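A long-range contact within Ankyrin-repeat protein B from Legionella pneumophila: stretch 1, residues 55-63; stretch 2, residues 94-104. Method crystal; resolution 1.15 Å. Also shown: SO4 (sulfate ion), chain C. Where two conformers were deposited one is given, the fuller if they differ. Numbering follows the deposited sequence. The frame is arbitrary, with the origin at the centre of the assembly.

Stretch 1 55-63: GKAYQTANY
Stretch 2 (94-104) AFKDKEKKQIR

This is a small contact between the starts of two nearly parallel helices, in which one tyrosine fills the gap between the backbones and a lysine–glutamate salt bridge closes the end at Lys-56.

The two stretches bury 330 Å² in total. Helix 58-63 and helix 97-104 run in the same direction, 8° apart, and their axes come no nearer than 11.2 Å. The register is set by two pairs: Lys-56 CA lies 7.8 Å from Glu-99 CA, and Tyr-58 CA lies 7.1 Å from Gln-102 CA.

In stretch 1 the chain comes off an earlier helix through a Schellman motif, with Lys-56 at phi/psi 61/29. Ala-57 (-91/67) then takes the N-cap position, and the helix proceeds with Ala-61 N bonded to Ala-57 O at 3.0 Å and Asn-62 N to Tyr-58 O at 2.9 Å. In stretch 2, Phe-95 (-79/136) and Lys-96 (-88/163) are extended, and Lys-96 is the N-cap residue. Its backbone N donates to Glu-99 OE1 at 3.1 Å, nearly straight at 170°, while Lys-100 N returns to Lys-96 O at 2.8 Å.

Tyr-58 is the centre of the contact, buried and covered more by the other stretch than any other residue here. Its CB points toward stretch 2, and chi1 -61° (m) with chi2 -62° places the ring beside the second helix, with Gln-102 CG, Ile-103 CG1 and Glu-99 O approaching it obliquely. At the base, Tyr-58 CB packs 3.3 Å from Gln-102 CG; chi1 -178° (t) and chi2 56° (p) shape the start of that glutamine side chain. Further out, Tyr-58 CZ is 3.7 Å from Ile-103 CG1. The phenol oxygen reaches beyond both, with Tyr-58 OH 3.4 Å from Ile-103 CD1 and 3.5 Å from Phe-95 CE2, and finds its hydrogen bond elsewhere in the structure. Ile-103 (m, t) sets out sideways, but its end comes nearer to stretch 1.

At the end where stretch 1 enters its helix, Lys-56 supplies the charged contact, and its CB also points toward stretch 2. With chi angles m, t, m, t, its chain passes Phe-95 (chi1 -77°, chi2 78°), Lys-56 CD lying 3.7 Å from Phe-95 CE2, before Lys-56 NZ donates to Glu-99 OE2 at 3.0 Å in a salt bridge. Lys-56 NZ is 5.8 Å from the centroid of the Phe-95 ring, so any cation-pi attraction is weak at most. Glu-99 (m, t, chi3 -20°) leaves its helix sideways and brings its carboxylate nearer: OE1 takes the Lys-96 N bond while OE2 meets the lysine. A water ties the two sides again, accepting from Lys-56 NZ at 2.9 Å and donating to Glu-99 OE1 at 3.0 Å.

The rule to read here is economy: one aromatic ring spans the helices, and one glutamate serves both its own helix start and the neighbouring stretch.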

# COMPACT_ATOMS: atom_id res chain seq x y z
N GLY A 55 7.02 0.26 -4.12
CA GLY A 55 7.89 -0.83 -4.56
C GLY A 55 7.46 -1.44 -5.87
O GLY A 55 8.10 -2.41 -6.30
N LYS A 56 6.40 -0.92 -6.50
CA LYS A 56 5.84 -1.51 -7.72
C LYS A 56 5.36 -2.92 -7.48
O LYS A 56 5.28 -3.77 -8.38
CB LYS A 56 6.83 -1.46 -8.89
CG LYS A 56 7.36 -0.06 -9.17
CD LYS A 56 8.14 0.05 -10.46
CE LYS A 56 9.33 -0.89 -10.50
NZ LYS A 56 10.11 -0.60 -11.76
N ALA A 57 4.96 -3.19 -6.23
CA ALA A 57 4.48 -4.52 -5.81
C ALA A 57 2.97 -4.55 -6.02
O ALA A 57 2.19 -4.62 -5.07
CB ALA A 57 4.87 -4.74 -4.33
N TYR A 58 2.56 -4.50 -7.29
CA TYR A 58 1.16 -4.21 -7.57
C TYR A 58 0.21 -5.35 -7.20
O TYR A 58 -0.92 -5.09 -6.82
CB TYR A 58 0.96 -3.70 -9.01
CG TYR A 58 1.72 -2.42 -9.26
CD1 TYR A 58 1.44 -1.26 -8.53
CD2 TYR A 58 2.69 -2.35 -10.21
CE1 TYR A 58 2.14 -0.08 -8.73
CE2 TYR A 58 3.39 -1.16 -10.46
CZ TYR A 58 3.12 -0.06 -9.70
OH TYR A 58 3.88 1.07 -9.94
N GLN A 59 0.70 -6.59 -7.26
CA GLN A 59 -0.17 -7.71 -6.81
C GLN A 59 -0.40 -7.66 -5.28
O GLN A 59 -1.56 -7.87 -4.89
CB GLN A 59 0.39 -9.06 -7.22
CG GLN A 59 0.68 -9.20 -8.73
CD GLN A 59 2.13 -8.99 -9.07
OE1 GLN A 59 2.74 -7.99 -8.63
NE2 GLN A 59 2.73 -9.90 -9.82
N THR A 60 0.59 -7.29 -4.53
CA THR A 60 0.42 -7.13 -3.10
C THR A 60 -0.52 -5.94 -2.81
O THR A 60 -1.37 -6.01 -1.95
CB THR A 60 1.78 -6.96 -2.42
OG1 THR A 60 2.51 -8.19 -2.54
CG2 THR A 60 1.62 -6.64 -0.91
N ALA A 61 -0.36 -4.85 -3.55
CA ALA A 61 -1.25 -3.68 -3.38
C ALA A 61 -2.70 -4.07 -3.67
O ALA A 61 -3.61 -3.69 -2.94
CB ALA A 61 -0.84 -2.55 -4.30
N ASN A 62 -2.92 -4.83 -4.76
CA ASN A 62 -4.25 -5.31 -5.10
C ASN A 62 -4.83 -6.18 -4.00
O ASN A 62 -5.99 -6.03 -3.61
CB ASN A 62 -4.25 -6.07 -6.43
CG ASN A 62 -4.37 -5.17 -7.65
OD1 ASN A 62 -3.40 -4.92 -8.42
ND2 ASN A 62 -5.56 -4.67 -7.87
N TYR A 63 -4.03 -7.12 -3.48
CA TYR A 63 -4.51 -7.98 -2.40
C TYR A 63 -4.93 -7.16 -1.21
O TYR A 63 -6.00 -7.38 -0.63
CB TYR A 63 -3.42 -9.00 -2.04
CG TYR A 63 -3.76 -9.80 -0.84
CD1 TYR A 63 -3.41 -9.36 0.42
CD2 TYR A 63 -4.46 -11.02 -0.95
CE1 TYR A 63 -3.71 -10.10 1.57
CE2 TYR A 63 -4.79 -11.76 0.20
CZ TYR A 63 -4.40 -11.29 1.43
OH TYR A 63 -4.71 -12.05 2.57
N ALA A 94 9.64 7.32 -16.36
CA ALA A 94 10.45 6.13 -16.19
C ALA A 94 9.59 4.86 -16.16
O ALA A 94 10.09 3.74 -16.38
CB ALA A 94 11.28 6.25 -14.92
N PHE A 95 8.28 5.03 -15.90
CA PHE A 95 7.37 3.88 -15.86
C PHE A 95 6.96 3.39 -17.24
O PHE A 95 6.68 4.20 -18.14
CB PHE A 95 6.14 4.22 -15.00
CG PHE A 95 6.44 4.18 -13.55
CD1 PHE A 95 7.12 5.21 -12.91
CD2 PHE A 95 6.00 3.11 -12.76
CE1 PHE A 95 7.45 5.18 -11.53
CE2 PHE A 95 6.31 3.09 -11.42
CZ PHE A 95 7.01 4.09 -10.78
N LYS A 96 6.98 2.08 -17.40
CA LYS A 96 6.69 1.43 -18.67
C LYS A 96 5.18 1.17 -18.84
O LYS A 96 4.43 1.18 -17.82
CB LYS A 96 7.49 0.12 -18.78
CG LYS A 96 7.01 -0.79 -19.91
CD LYS A 96 7.45 -2.25 -19.81
CE LYS A 96 6.37 -3.17 -20.36
NZ LYS A 96 5.41 -2.52 -21.29
N ASP A 97 4.73 0.90 -20.07
CA ASP A 97 3.33 0.64 -20.40
C ASP A 97 2.68 -0.40 -19.45
O ASP A 97 1.57 -0.16 -19.01
CB ASP A 97 3.15 0.11 -21.83
CG ASP A 97 3.50 1.14 -22.94
OD1 ASP A 97 3.65 2.33 -22.64
OD2 ASP A 97 3.53 0.69 -24.11
N LYS A 98 3.37 -1.50 -19.19
CA LYS A 98 2.78 -2.61 -18.42
C LYS A 98 2.53 -2.17 -16.99
O LYS A 98 1.51 -2.51 -16.37
CB LYS A 98 3.77 -3.77 -18.36
CG LYS A 98 3.10 -5.13 -18.20
CD LYS A 98 4.15 -6.23 -17.91
CE LYS A 98 4.55 -6.96 -19.18
NZ LYS A 98 3.56 -7.98 -19.63
N GLU A 99 3.47 -1.40 -16.45
CA GLU A 99 3.33 -0.84 -15.12
C GLU A 99 2.23 0.22 -15.09
O GLU A 99 1.41 0.24 -14.17
CB GLU A 99 4.63 -0.23 -14.63
CG GLU A 99 5.71 -1.28 -14.33
CD GLU A 99 7.13 -0.66 -14.26
OE1 GLU A 99 7.39 0.48 -14.81
OE2 GLU A 99 8.05 -1.36 -13.74
N LYS A 100 2.21 1.10 -16.09
CA LYS A 100 1.23 2.13 -16.12
C LYS A 100 -0.21 1.59 -16.23
O LYS A 100 -1.13 2.15 -15.68
CB LYS A 100 1.52 3.11 -17.26
CG LYS A 100 2.70 4.02 -16.92
CD LYS A 100 3.22 4.77 -18.13
CE LYS A 100 2.24 5.72 -18.69
NZ LYS A 100 3.09 6.63 -19.52
N LYS A 101 -0.38 0.47 -16.97
CA LYS A 101 -1.73 -0.15 -17.05
C LYS A 101 -2.19 -0.64 -15.66
O LYS A 101 -3.33 -0.50 -15.25
CB LYS A 101 -1.64 -1.35 -18.01
CG LYS A 101 -1.62 -0.88 -19.45
CD LYS A 101 -2.94 -0.20 -19.78
CE LYS A 101 -3.28 -0.05 -21.27
NZ LYS A 101 -4.67 0.49 -21.34
N GLN A 102 -1.26 -1.22 -14.95
CA GLN A 102 -1.57 -1.67 -13.56
C GLN A 102 -1.87 -0.50 -12.61
O GLN A 102 -2.79 -0.57 -11.75
CB GLN A 102 -0.48 -2.52 -12.96
CG GLN A 102 -0.91 -2.95 -11.57
CD GLN A 102 -2.25 -3.70 -11.53
OE1 GLN A 102 -3.34 -3.23 -10.99
NE2 GLN A 102 -2.17 -4.90 -12.08
N ILE A 103 -1.12 0.60 -12.81
CA ILE A 103 -1.32 1.79 -12.00
C ILE A 103 -2.69 2.39 -12.28
O ILE A 103 -3.46 2.70 -11.34
CB ILE A 103 -0.19 2.81 -12.30
CG1 ILE A 103 1.12 2.31 -11.74
CG2 ILE A 103 -0.54 4.17 -11.73
CD1 ILE A 103 2.36 2.98 -12.37
N ARG A 104 -3.02 2.51 -13.55
CA ARG A 104 -4.29 3.03 -13.93
C ARG A 104 -5.46 2.22 -13.38
O ARG A 104 -6.48 2.76 -12.91
CB ARG A 104 -4.34 3.13 -15.47
CG ARG A 104 -3.78 4.40 -16.06
CD ARG A 104 -4.10 4.63 -17.58
NE ARG A 104 -3.43 5.87 -18.08
CZ ARG A 104 -2.24 5.95 -18.69
NH1 ARG A 104 -1.54 4.86 -18.95
NH2 ARG A 104 -1.74 7.14 -19.06
S SO4 C . 7.10 -9.60 -9.47
O1 SO4 C . 7.95 -10.77 -9.89
O2 SO4 C . 7.48 -9.12 -8.06
O3 SO4 C . 7.20 -8.49 -10.47
O4 SO4 C . 5.65 -9.91 -9.58
O HOH W 1 10.07 1.36 -13.93